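Inactive glucansucrase (Lactobacillus reuteri, PDB 5JBD) is an inactive member of the glucansucrase family, glycoside hydrolase family 70, and holds a calcium ion. Local coordinates at residues 188-200 with 836-848. Residues are numbered along the deposited sequence; the frame is centred on the assembly and turned at random.
Sequences TIDSDQVIFVNNN and WSAKYQNGTSLQN
One face of the Phe196 ring lies flat on Gly843, whose CA sits 3.6 Å from the ring centroid, only 4° off the normal, in a CH-pi contact. Glycine suits this place because it lets the strands close to 4.0 Å between Gly843 CA and Ile195 CA, where a CB would run into the partner backbone, and its CA hydrogens can meet the ring face. At the ring's edge, in its plane, Gln841 OE1 comes within 3.5 Å of CE2, a polar oxygen facing ring hydrogens; the amide is turned 42° from the ring, and its main polar partner is Asn242, outside the two segments. Obliquely, Thr844 CG2 meets CE1 at 3.9 Å, while Ala838 CB touches CD2. With CG anti to the carbonyl carbon, Phe196 leans across the neighbouring strand, and Val764 and Thr790 of the next strands also touch it.

The backbones are pinned by Phe196 N to Asn842 O, by the reciprocal bonds of Val194 and Thr844, and by Leu846 N to Asp192 O, whose donor stands well above the carbonyl plane. Beta-branched Val194 and Thr844 lie side by side, CG1 to CG2 4.0 Å. Leu846 crosses Asp192 at about a right angle, resting CD1 on its CG, while the buried carboxylate is satisfied by Arg766, Ser174 and Leu175 N. Gln193, bent at chi2 (-73°), turns NE2 back to Asp190 O.

Such paired bonding is characteristic of adjacent antiparallel strands, here two inner strands, distant in sequence, of a six-stranded sheet beside the calcium site.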
loop_
_atom_site.group_PDB
_atom_site.type_symbol
_atom_site.label_atom_id
_atom_site.label_comp_id
_atom_site.label_asym_id
_atom_site.label_seq_id
_atom_site.Cartn_x
_atom_site.Cartn_y
_atom_site.Cartn_z
ATOM N N THR A 188 -10.131 -1.396 -2.010
ATOM C CA THR A 188 -9.791 -2.189 -3.205
ATOM C C THR A 188 -10.591 -3.486 -3.201
ATOM O O THR A 188 -11.122 -3.885 -2.159
ATOM C CB THR A 188 -8.275 -2.484 -3.274
ATOM O OG1 THR A 188 -7.887 -3.337 -2.190
ATOM C CG2 THR A 188 -7.475 -1.190 -3.185
ATOM N N ILE A 189 -10.697 -4.122 -4.368
ATOM C CA ILE A 189 -11.435 -5.375 -4.519
ATOM C C ILE A 189 -10.418 -6.477 -4.807
ATOM O O ILE A 189 -9.924 -6.608 -5.934
ATOM C CB ILE A 189 -12.520 -5.307 -5.629
ATOM C CG1 ILE A 189 -13.512 -4.165 -5.342
ATOM C CG2 ILE A 189 -13.262 -6.640 -5.725
ATOM C CD1 ILE A 189 -13.155 -2.855 -6.015
ATOM N N ASP A 190 -10.145 -7.287 -3.781
ATOM C CA ASP A 190 -9.071 -8.287 -3.804
ATOM C C ASP A 190 -9.117 -9.198 -5.005
ATOM O O ASP A 190 -8.111 -9.387 -5.694
ATOM C CB ASP A 190 -9.136 -9.183 -2.562
ATOM C CG ASP A 190 -8.831 -8.451 -1.286
ATOM O OD1 ASP A 190 -8.122 -7.430 -1.328
ATOM O OD2 ASP A 190 -9.285 -8.936 -0.223
ATOM N N SER A 191 -10.294 -9.745 -5.271
ATOM C CA SER A 191 -10.423 -10.738 -6.320
ATOM C C SER A 191 -10.909 -10.169 -7.692
ATOM O O SER A 191 -11.439 -10.899 -8.527
ATOM C CB SER A 191 -11.194 -11.928 -5.748
ATOM O OG SER A 191 -10.317 -12.574 -4.782
ATOM N N ASP A 192 -10.658 -8.872 -7.923
ATOM C CA ASP A 192 -10.756 -8.251 -9.270
ATOM C C ASP A 192 -9.383 -8.277 -9.942
ATOM O O ASP A 192 -8.648 -7.291 -9.935
ATOM C CB ASP A 192 -11.321 -6.816 -9.187
ATOM C CG ASP A 192 -12.842 -6.774 -9.203
ATOM O OD1 ASP A 192 -13.503 -7.849 -9.215
ATOM O OD2 ASP A 192 -13.387 -5.649 -9.210
ATOM N N GLN A 193 -9.042 -9.435 -10.493
ATOM C CA GLN A 193 -7.706 -9.710 -11.007
ATOM C C GLN A 193 -7.746 -10.497 -12.286
ATOM O O GLN A 193 -8.664 -11.271 -12.556
ATOM C CB GLN A 193 -6.881 -10.554 -10.026
ATOM C CG GLN A 193 -6.783 -10.051 -8.600
ATOM C CD GLN A 193 -5.887 -8.846 -8.434
ATOM O OE1 GLN A 193 -5.060 -8.524 -9.298
ATOM N NE2 GLN A 193 -6.035 -8.170 -7.300
ATOM N N VAL A 194 -6.665 -10.333 -13.029
ATOM C CA VAL A 194 -6.359 -11.139 -14.163
ATOM C C VAL A 194 -4.890 -11.576 -14.023
ATOM O O VAL A 194 -4.049 -10.796 -13.582
ATOM C CB VAL A 194 -6.698 -10.256 -15.397
ATOM C CG1 VAL A 194 -5.493 -9.919 -16.244
ATOM C CG2 VAL A 194 -7.922 -10.783 -16.140
ATOM N N ILE A 195 -4.578 -12.816 -14.375
ATOM C CA ILE A 195 -3.167 -13.268 -14.448
ATOM C C ILE A 195 -2.651 -13.220 -15.884
ATOM O O ILE A 195 -3.427 -13.367 -16.823
ATOM C CB ILE A 195 -2.942 -14.694 -13.895
ATOM C CG1 ILE A 195 -3.791 -15.748 -14.628
ATOM C CG2 ILE A 195 -3.226 -14.722 -12.392
ATOM C CD1 ILE A 195 -3.490 -17.183 -14.203
ATOM N N PHE A 196 -1.343 -13.034 -16.036
ATOM C CA PHE A 196 -0.675 -13.125 -17.341
ATOM C C PHE A 196 -0.149 -14.545 -17.522
ATOM O O PHE A 196 0.599 -15.056 -16.662
ATOM C CB PHE A 196 0.497 -12.142 -17.432
ATOM C CG PHE A 196 0.127 -10.698 -17.207
ATOM C CD1 PHE A 196 -1.151 -10.214 -17.456
ATOM C CD2 PHE A 196 1.088 -9.810 -16.754
ATOM C CE1 PHE A 196 -1.458 -8.886 -17.258
ATOM C CE2 PHE A 196 0.787 -8.468 -16.557
ATOM C CZ PHE A 196 -0.491 -8.009 -16.805
ATOM N N VAL A 197 -0.545 -15.180 -18.629
ATOM C CA VAL A 197 -0.169 -16.574 -18.916
ATOM C C VAL A 197 0.606 -16.669 -20.214
ATOM O O VAL A 197 0.552 -15.755 -21.051
ATOM C CB VAL A 197 -1.381 -17.540 -18.969
ATOM C CG1 VAL A 197 -2.198 -17.467 -17.674
ATOM C CG2 VAL A 197 -2.254 -17.319 -20.203
ATOM N N ASN A 198 1.318 -17.779 -20.366
ATOM C CA ASN A 198 2.124 -18.034 -21.555
ATOM C C ASN A 198 1.246 -18.324 -22.766
ATOM O O ASN A 198 0.190 -18.943 -22.655
ATOM C CB ASN A 198 3.112 -19.193 -21.335
ATOM C CG ASN A 198 4.250 -18.831 -20.396
ATOM O OD1 ASN A 198 4.404 -17.680 -19.987
ATOM N ND2 ASN A 198 5.055 -19.826 -20.037
ATOM N N ASN A 199 1.694 -17.848 -23.919
ATOM C CA ASN A 199 0.976 -18.062 -25.163
ATOM C C ASN A 199 1.920 -17.903 -26.355
ATOM O O ASN A 199 2.142 -16.786 -26.849
ATOM C CB ASN A 199 -0.220 -17.107 -25.279
ATOM C CG ASN A 199 -1.024 -17.340 -26.549
ATOM O OD1 ASN A 199 -0.822 -18.338 -27.254
ATOM N ND2 ASN A 199 -1.935 -16.419 -26.853
ATOM N N ASN A 200 2.456 -19.034 -26.802
ATOM C CA ASN A 200 3.292 -19.092 -27.981
ATOM C C ASN A 200 2.595 -19.903 -29.085
ATOM O O ASN A 200 3.244 -20.640 -29.819
ATOM C CB ASN A 200 4.665 -19.690 -27.619
ATOM C CG ASN A 200 5.704 -19.516 -28.731
ATOM O OD1 ASN A 200 5.660 -18.563 -29.521
ATOM N ND2 ASN A 200 6.652 -20.450 -28.791
ATOM N N TRP A 836 10.110 -1.832 -17.226
ATOM C CA TRP A 836 9.183 -2.896 -16.805
ATOM C C TRP A 836 8.261 -3.258 -17.963
ATOM O O TRP A 836 7.890 -2.402 -18.757
ATOM C CB TRP A 836 8.354 -2.479 -15.563
ATOM C CG TRP A 836 9.211 -2.245 -14.352
ATOM C CD1 TRP A 836 9.698 -1.050 -13.908
ATOM C CD2 TRP A 836 9.713 -3.240 -13.457
ATOM N NE1 TRP A 836 10.481 -1.240 -12.796
ATOM C CE2 TRP A 836 10.503 -2.574 -12.490
ATOM C CE3 TRP A 836 9.580 -4.631 -13.384
ATOM C CZ2 TRP A 836 11.146 -3.259 -11.441
ATOM C CZ3 TRP A 836 10.222 -5.319 -12.343
ATOM C CH2 TRP A 836 10.998 -4.631 -11.390
ATOM N N SER A 837 7.906 -4.531 -18.052
ATOM C CA SER A 837 6.900 -5.011 -18.997
ATOM C C SER A 837 6.311 -6.323 -18.447
ATOM O O SER A 837 6.733 -6.785 -17.382
ATOM C CB SER A 837 7.513 -5.194 -20.388
ATOM O OG SER A 837 8.365 -6.320 -20.438
ATOM N N ALA A 838 5.354 -6.916 -19.169
ATOM C CA ALA A 838 4.565 -8.043 -18.658
ATOM C C ALA A 838 5.385 -9.276 -18.304
ATOM O O ALA A 838 5.023 -10.019 -17.378
ATOM C CB ALA A 838 3.475 -8.421 -19.646
ATOM N N LYS A 839 6.491 -9.496 -19.015
ATOM C CA LYS A 839 7.337 -10.653 -18.735
ATOM C C LYS A 839 7.867 -10.687 -17.296
ATOM O O LYS A 839 8.200 -11.762 -16.811
ATOM C CB LYS A 839 8.488 -10.772 -19.740
ATOM C CG LYS A 839 9.599 -9.752 -19.605
ATOM C CD LYS A 839 10.589 -9.918 -20.756
ATOM C CE LYS A 839 11.784 -8.996 -20.604
ATOM N NZ LYS A 839 12.658 -9.022 -21.813
ATOM N N TYR A 840 7.920 -9.525 -16.626
ATOM C CA TYR A 840 8.327 -9.421 -15.224
ATOM C C TYR A 840 7.157 -9.301 -14.229
ATOM O O TYR A 840 7.378 -8.945 -13.054
ATOM C CB TYR A 840 9.269 -8.214 -15.049
ATOM C CG TYR A 840 10.579 -8.323 -15.778
ATOM C CD1 TYR A 840 11.370 -9.471 -15.672
ATOM C CD2 TYR A 840 11.048 -7.276 -16.577
ATOM C CE1 TYR A 840 12.570 -9.571 -16.340
ATOM C CE2 TYR A 840 12.255 -7.373 -17.255
ATOM C CZ TYR A 840 13.011 -8.517 -17.132
ATOM O OH TYR A 840 14.213 -8.635 -17.793
ATOM N N GLN A 841 5.938 -9.620 -14.675
ATOM C CA GLN A 841 4.706 -9.389 -13.900
ATOM C C GLN A 841 3.833 -10.646 -13.863
ATOM O O GLN A 841 3.785 -11.408 -14.843
ATOM C CB GLN A 841 3.912 -8.224 -14.516
ATOM C CG GLN A 841 4.670 -6.910 -14.470
ATOM C CD GLN A 841 4.011 -5.796 -15.268
ATOM O OE1 GLN A 841 2.798 -5.782 -15.489
ATOM N NE2 GLN A 841 4.821 -4.836 -15.682
ATOM N N ASN A 842 3.159 -10.847 -12.729
ATOM C CA ASN A 842 2.247 -11.976 -12.533
ATOM C C ASN A 842 0.867 -11.711 -13.107
ATOM O O ASN A 842 0.194 -12.645 -13.545
ATOM C CB ASN A 842 2.056 -12.281 -11.030
ATOM C CG ASN A 842 3.282 -12.902 -10.379
ATOM O OD1 ASN A 842 3.575 -12.624 -9.194
ATOM N ND2 ASN A 842 3.981 -13.747 -11.099
ATOM N N GLY A 843 0.448 -10.444 -13.109
ATOM C CA GLY A 843 -0.897 -10.087 -13.531
ATOM C C GLY A 843 -1.210 -8.676 -13.119
ATOM O O GLY A 843 -0.312 -7.921 -12.736
ATOM N N THR A 844 -2.476 -8.304 -13.220
ATOM C CA THR A 844 -2.921 -6.969 -12.834
ATOM C C THR A 844 -4.328 -7.040 -12.293
ATOM O O THR A 844 -5.101 -7.917 -12.691
ATOM C CB THR A 844 -2.869 -5.959 -14.018
ATOM O OG1 THR A 844 -3.370 -4.675 -13.606
ATOM C CG2 THR A 844 -3.700 -6.444 -15.192
ATOM N N SER A 845 -4.667 -6.112 -11.397
ATOM C CA SER A 845 -6.061 -5.851 -11.082
ATOM C C SER A 845 -6.754 -5.321 -12.341
ATOM O O SER A 845 -6.099 -4.806 -13.241
ATOM C CB SER A 845 -6.217 -4.871 -9.919
ATOM O OG SER A 845 -5.434 -3.703 -10.094
ATOM N N LEU A 846 -8.070 -5.487 -12.415
ATOM C CA LEU A 846 -8.814 -5.127 -13.620
ATOM C C LEU A 846 -8.595 -3.643 -13.907
ATOM O O LEU A 846 -8.665 -2.820 -13.001
ATOM C CB LEU A 846 -10.304 -5.438 -13.465
ATOM C CG LEU A 846 -10.708 -6.857 -13.050
ATOM C CD1 LEU A 846 -12.225 -6.994 -13.032
ATOM C CD2 LEU A 846 -10.070 -7.924 -13.931
ATOM N N GLN A 847 -8.289 -3.306 -15.165
ATOM C CA GLN A 847 -7.879 -1.939 -15.501
ATOM C C GLN A 847 -8.991 -1.055 -16.074
ATOM O O GLN A 847 -8.732 0.095 -16.448
ATOM C CB GLN A 847 -6.669 -1.981 -16.443
ATOM C CG GLN A 847 -5.431 -2.570 -15.782
ATOM C CD GLN A 847 -4.164 -2.368 -16.593
ATOM O OE1 GLN A 847 -4.210 -1.911 -17.735
ATOM N NE2 GLN A 847 -3.022 -2.744 -16.021
ATOM N N ASN A 848 -10.213 -1.588 -16.137
ATOM C CA ASN A 848 -11.398 -0.854 -16.599
ATOM C C ASN A 848 -11.320 -0.410 -18.081
ATOM O O ASN A 848 -11.789 0.667 -18.423
ATOM C CB ASN A 848 -11.686 0.371 -15.701
ATOM C CG ASN A 848 -11.916 0.006 -14.243
ATOM O OD1 ASN A 848 -11.318 0.595 -13.349
ATOM N ND2 ASN A 848 -12.786 -0.955 -13.997
#